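Glycine oxidase (Bacillus cereus ATCC 14579, PDB 7CYX) probably catalyses the FAD-dependent oxidation of glycine by oxygen to glyoxylate, ammonium and hydrogen peroxide, a step linked to thiamine diphosphate biosynthesis. Local coordinates at residues Gly151-Ala155 and Pro156-Lys160; Asn60-Phe63 and Glu64-Arg67. All blocks are in the same frame, centred on the assembly; numbering follows the deposited sequence.

Contact 1 (Gly151-Ala155 and Pro156-Lys160)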
loop_
_atom_site.group_PDB
_atom_site.type_symbol
_atom_site.label_atom_id
_atom_site.label_comp_id
_atom_site.label_asym_id
_atom_site.label_seq_id
_atom_site.Cartn_x
_atom_site.Cartn_y
_atom_site.Cartn_z
ATOM N N GLY A 151 -1.747 6.997 17.448
ATOM C CA GLY A 151 -1.305 6.189 16.309
ATOM C C GLY A 151 -1.187 7.033 15.068
ATOM O O GLY A 151 -1.172 8.245 15.180
ATOM N N HIS A 152 -1.132 6.393 13.918
ATOM C CA HIS A 152 -0.982 7.182 12.684
ATOM C C HIS A 152 -1.476 6.372 11.495
ATOM O O HIS A 152 -1.784 5.197 11.648
ATOM C CB HIS A 152 0.485 7.568 12.508
ATOM C CG HIS A 152 1.404 6.409 12.610
ATOM N ND1 HIS A 152 2.225 6.040 11.588
ATOM C CD2 HIS A 152 1.609 5.520 13.597
ATOM C CE1 HIS A 152 2.916 4.984 11.949
ATOM N NE2 HIS A 152 2.556 4.648 13.169
ATOM N N VAL A 153 -1.541 7.031 10.352
ATOM C CA VAL A 153 -1.968 6.395 9.085
ATOM C C VAL A 153 -1.011 6.832 7.981
ATOM O O VAL A 153 -0.089 7.591 8.244
ATOM C CB VAL A 153 -3.402 6.817 8.743
ATOM C CG1 VAL A 153 -4.411 6.111 9.617
ATOM C CG2 VAL A 153 -3.572 8.320 8.826
ATOM N N ILE A 154 -1.218 6.295 6.792
ATOM C CA ILE A 154 -0.429 6.726 5.616
ATOM C C ILE A 154 -1.323 7.707 4.863
ATOM O O ILE A 154 -2.230 7.265 4.171
ATOM C CB ILE A 154 0.002 5.513 4.785
ATOM C CG1 ILE A 154 0.957 4.643 5.593
ATOM C CG2 ILE A 154 0.623 5.953 3.478
ATOM C CD1 ILE A 154 0.902 3.201 5.236
ATOM N N ALA A 155 -1.063 8.994 5.061
ATOM C CA ALA A 155 -1.862 10.102 4.508
ATOM C C ALA A 155 -2.259 9.874 3.053
ATOM O O ALA A 155 -3.432 9.942 2.771
ATOM C CB ALA A 155 -1.130 11.398 4.691
ATOM N N PRO A 156 -1.334 9.662 2.103
ATOM C CA PRO A 156 -1.731 9.478 0.706
ATOM C C PRO A 156 -2.637 8.252 0.502
ATOM O O PRO A 156 -3.414 8.238 -0.421
ATOM C CB PRO A 156 -0.433 9.298 -0.100
ATOM C CG PRO A 156 0.713 9.514 0.888
ATOM C CD PRO A 156 0.124 9.650 2.281
ATOM N N GLU A 157 -2.488 7.210 1.324
ATOM C CA GLU A 157 -3.274 5.987 1.148
ATOM C C GLU A 157 -4.707 6.240 1.633
ATOM O O GLU A 157 -5.683 5.841 0.982
ATOM C CB GLU A 157 -2.612 4.805 1.852
ATOM C CG GLU A 157 -1.375 4.271 1.145
ATOM C CD GLU A 157 -1.450 4.172 -0.373
ATOM O OE1 GLU A 157 -1.866 3.114 -0.877
ATOM O OE2 GLU A 157 -1.063 5.156 -1.045
ATOM N N LEU A 158 -4.836 6.952 2.756
ATOM C CA LEU A 158 -6.135 7.312 3.261
ATOM C C LEU A 158 -6.841 8.188 2.222
ATOM O O LEU A 158 -8.027 8.008 1.944
ATOM C CB LEU A 158 -5.966 8.064 4.575
ATOM C CG LEU A 158 -7.230 8.752 5.067
ATOM C CD1 LEU A 158 -8.272 7.699 5.451
ATOM C CD2 LEU A 158 -6.912 9.679 6.227
ATOM N N THR A 159 -6.091 9.150 1.672
ATOM C CA THR A 159 -6.605 10.049 0.684
ATOM C C THR A 159 -7.136 9.242 -0.503
ATOM O O THR A 159 -8.280 9.363 -0.870
ATOM C CB THR A 159 -5.528 11.021 0.188
ATOM O OG1 THR A 159 -5.112 11.824 1.290
ATOM C CG2 THR A 159 -6.017 11.894 -0.943
ATOM N N LYS A 160 -6.260 8.429 -1.100
ATOM C CA LYS A 160 -6.615 7.634 -2.236
ATOM C C LYS A 160 -7.810 6.743 -1.860
ATOM O O LYS A 160 -8.732 6.624 -2.644
ATOM C CB LYS A 160 -5.391 6.867 -2.736
ATOM C CG LYS A 160 -4.356 7.723 -3.459
ATOM C CD LYS A 160 -3.048 6.989 -3.737
ATOM C CE LYS A 160 -1.798 7.717 -3.285
ATOM N NZ LYS A 160 -1.172 8.496 -4.382
#
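Ile154 and Glu157 run alongside each other at the start of helix 155-168, where the chain leaves strand 151-152 and Ile154 takes the N-cap position. Their side chains leave the backbone in a common direction. The methyl CG2 of Ile154 rests against the aliphatic part of Glu157, 3.5 Å from its CG. With CG1 of Ile154 set beside the backbone N (chi1 -65°), CG2 is the branch that faces the glutamate. The Glu157 chain then bends at chi2 and carries its carboxylate away from Ile154. The same CG2 also meets the proline ring, at 3.9 Å from CD of Pro156. This ring sits in the first turn of the helix, where its nitrogen has no hydrogen to give.

The carbonyl of Ile154 opens the helical bonding. Its O receives Leu158 N at 3.0 Å, nearly in line with the C=O bond, and a weak second bond from Glu157 N. Leu158 turns toward the incoming loop, but its CD2 makes only a loose contact with Val153 CG2 at 4.4 Å. Further out, Leu158 packs on Val14, Phe73 and Leu80.

Thr159 borders the FAD site: its side chain touches Val14 and Ser43, both FAD-binding residues. Its hydroxyl also turns back to its own helix. OG1 stands beside the backbone N (chi1 -63°) and donates to Ala155 O at 2.9 Å. Ala155 O therefore holds two bonds from one residue: Thr159 N lies 16° from the carbonyl plane, while Thr159 OG1 sits above it.

Contact 2 (Asn60-Phe63 and Glu64-Arg67)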
loop_
_atom_site.group_PDB
_atom_site.type_symbol
_atom_site.label_atom_id
_atom_site.label_comp_id
_atom_site.label_asym_id
_atom_site.label_seq_id
_atom_site.Cartn_x
_atom_site.Cartn_y
_atom_site.Cartn_z
ATOM N N ASN A 60 -8.751 23.499 23.160
ATOM C CA ASN A 60 -9.640 24.428 22.381
ATOM C C ASN A 60 -10.809 23.618 21.807
ATOM O O ASN A 60 -10.899 22.418 22.057
ATOM C CB ASN A 60 -8.864 25.246 21.339
ATOM C CG ASN A 60 -8.191 24.416 20.267
ATOM O OD1 ASN A 60 -8.612 24.453 19.117
ATOM N ND2 ASN A 60 -7.140 23.689 20.619
ATOM N N PRO A 61 -11.783 24.220 21.082
ATOM C CA PRO A 61 -12.876 23.445 20.483
ATOM C C PRO A 61 -12.461 22.448 19.383
ATOM O O PRO A 61 -13.276 21.616 18.988
ATOM C CB PRO A 61 -13.807 24.505 19.871
ATOM C CG PRO A 61 -13.435 25.793 20.581
ATOM C CD PRO A 61 -11.952 25.666 20.872
ATOM N N LEU A 62 -11.220 22.538 18.889
ATOM C CA LEU A 62 -10.677 21.536 17.965
ATOM C C LEU A 62 -10.387 20.233 18.715
ATOM O O LEU A 62 -10.681 19.160 18.205
ATOM C CB LEU A 62 -9.403 22.047 17.280
ATOM C CG LEU A 62 -9.596 23.009 16.108
ATOM C CD1 LEU A 62 -8.295 23.181 15.339
ATOM C CD2 LEU A 62 -10.695 22.523 15.174
ATOM N N PHE A 63 -9.802 20.338 19.914
ATOM C CA PHE A 63 -9.414 19.169 20.719
ATOM C C PHE A 63 -10.548 18.138 20.744
ATOM O O PHE A 63 -10.297 16.940 20.607
ATOM C CB PHE A 63 -9.054 19.569 22.151
ATOM C CG PHE A 63 -8.275 18.521 22.907
ATOM C CD1 PHE A 63 -6.959 18.239 22.570
ATOM C CD2 PHE A 63 -8.856 17.813 23.951
ATOM C CE1 PHE A 63 -6.240 17.273 23.259
ATOM C CE2 PHE A 63 -8.135 16.848 24.638
ATOM C CZ PHE A 63 -6.828 16.579 24.293
ATOM N N GLU A 64 -11.784 18.626 20.901
ATOM C CA GLU A 64 -12.957 17.778 21.046
ATOM C C GLU A 64 -13.368 17.204 19.685
ATOM O O GLU A 64 -13.805 16.064 19.611
ATOM C CB GLU A 64 -14.115 18.552 21.680
ATOM C CG GLU A 64 -14.866 17.742 22.725
ATOM C CD GLU A 64 -13.972 17.132 23.797
ATOM O OE1 GLU A 64 -14.049 15.903 23.990
ATOM O OE2 GLU A 64 -13.182 17.883 24.427
ATOM N N LEU A 65 -13.238 18.016 18.631
ATOM C CA LEU A 65 -13.482 17.585 17.251
ATOM C C LEU A 65 -12.452 16.503 16.885
ATOM O O LEU A 65 -12.792 15.497 16.313
ATOM C CB LEU A 65 -13.396 18.809 16.327
ATOM C CG LEU A 65 -14.494 18.964 15.268
ATOM C CD1 LEU A 65 -15.860 18.515 15.774
ATOM C CD2 LEU A 65 -14.575 20.410 14.790
ATOM N N ALA A 66 -11.186 16.737 17.244
ATOM C CA ALA A 66 -10.078 15.800 17.048
ATOM C C ALA A 66 -10.366 14.457 17.730
ATOM O O ALA A 66 -10.172 13.391 17.123
ATOM C CB ALA A 66 -8.804 16.401 17.593
ATOM N N ARG A 67 -10.775 14.519 19.003
ATOM C CA ARG A 67 -11.112 13.333 19.803
ATOM C C ARG A 67 -12.189 12.501 19.087
ATOM O O ARG A 67 -12.093 11.282 19.035
ATOM C CB ARG A 67 -11.576 13.750 21.205
ATOM C CG ARG A 67 -11.866 12.590 22.151
ATOM C CD ARG A 67 -12.152 13.053 23.574
ATOM N NE ARG A 67 -10.959 13.113 24.415
ATOM C CZ ARG A 67 -10.802 13.916 25.465
ATOM N NH1 ARG A 67 -9.747 13.774 26.255
ATOM N NH2 ARG A 67 -11.688 14.865 25.717
#
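Phe63 and Arg67 meet one turn apart along helix 61-70. The contact between them is an aromatic ring against a guanidinium group. Phe63 CE2 lies over one face of the guanidinium, offset toward its rim and 3.8 Å from Arg67 NH1. The two planes are 76° apart, which excludes a parallel stack. Phe63 reaches this place with CG anti to the backbone N (chi1 -163°). The Arg67 chain starts extended and bends at chi3, which brings its flat end back to the ring.

Charge pairing acts at the edge of the same guanidinium. Arg67 NH2 forms a salt bridge with Glu64 OE1 at 3.1 Å. The carboxylate oxygen uses its syn lone pair and lies almost in the guanidinium plane. Arg67 NH1 has another partner, Thr118 OG1, and Phe63 also touches Thr118. The ring on one face and polar partners for both terminal nitrogens probably limit rotation of the group.

Apolar contact between the two segments is light. Leu62 CD2 and Leu65 CD2 approach to 4.4 Å, and both residues also pack on helix 360-365. Ala66 touches Leu339, an FAD-binding residue.

Backbone bonds hold the turns together. Ala66 N donates to Leu62 O at 2.7 Å, and Arg67 N donates to Phe63 O at 2.9 Å.

Capping closes the first turn. Asn60 OD1 accepts from Leu62 N at 3.2 Å, with the donor well above the plane of the side-chain carbonyl. The bond supplements the weak backbone bond from Phe63 N to Asn60 O. The Glu64-Arg67 pair is an ordinary i to i+3 salt bridge, while Asn60 as N-cap followed by proline is a common start for an alpha-helix.

Contact 2 comes first along the chain and closes before contact 1 opens. Their centres lie 20 Å apart. Their nearest atoms are about 11 Å apart, and they do not touch. Each covers the start of a helix: 61-70 for contact 2 and 155-168 for contact 1. Strand 151-152, which leads into contact 1, pairs antiparallel with strand 49-50, and that strand comes shortly before helix 61-70 in the chain. Both contacts belong to the FAD-dependent oxidoreductase fold. The Ala155 side chain of contact 1 is about 6 Å from FAD, and the Ala66 side chain of contact 2 is about 9 Å from it. Two separate helix starts thus lie near the flavin nucleotide.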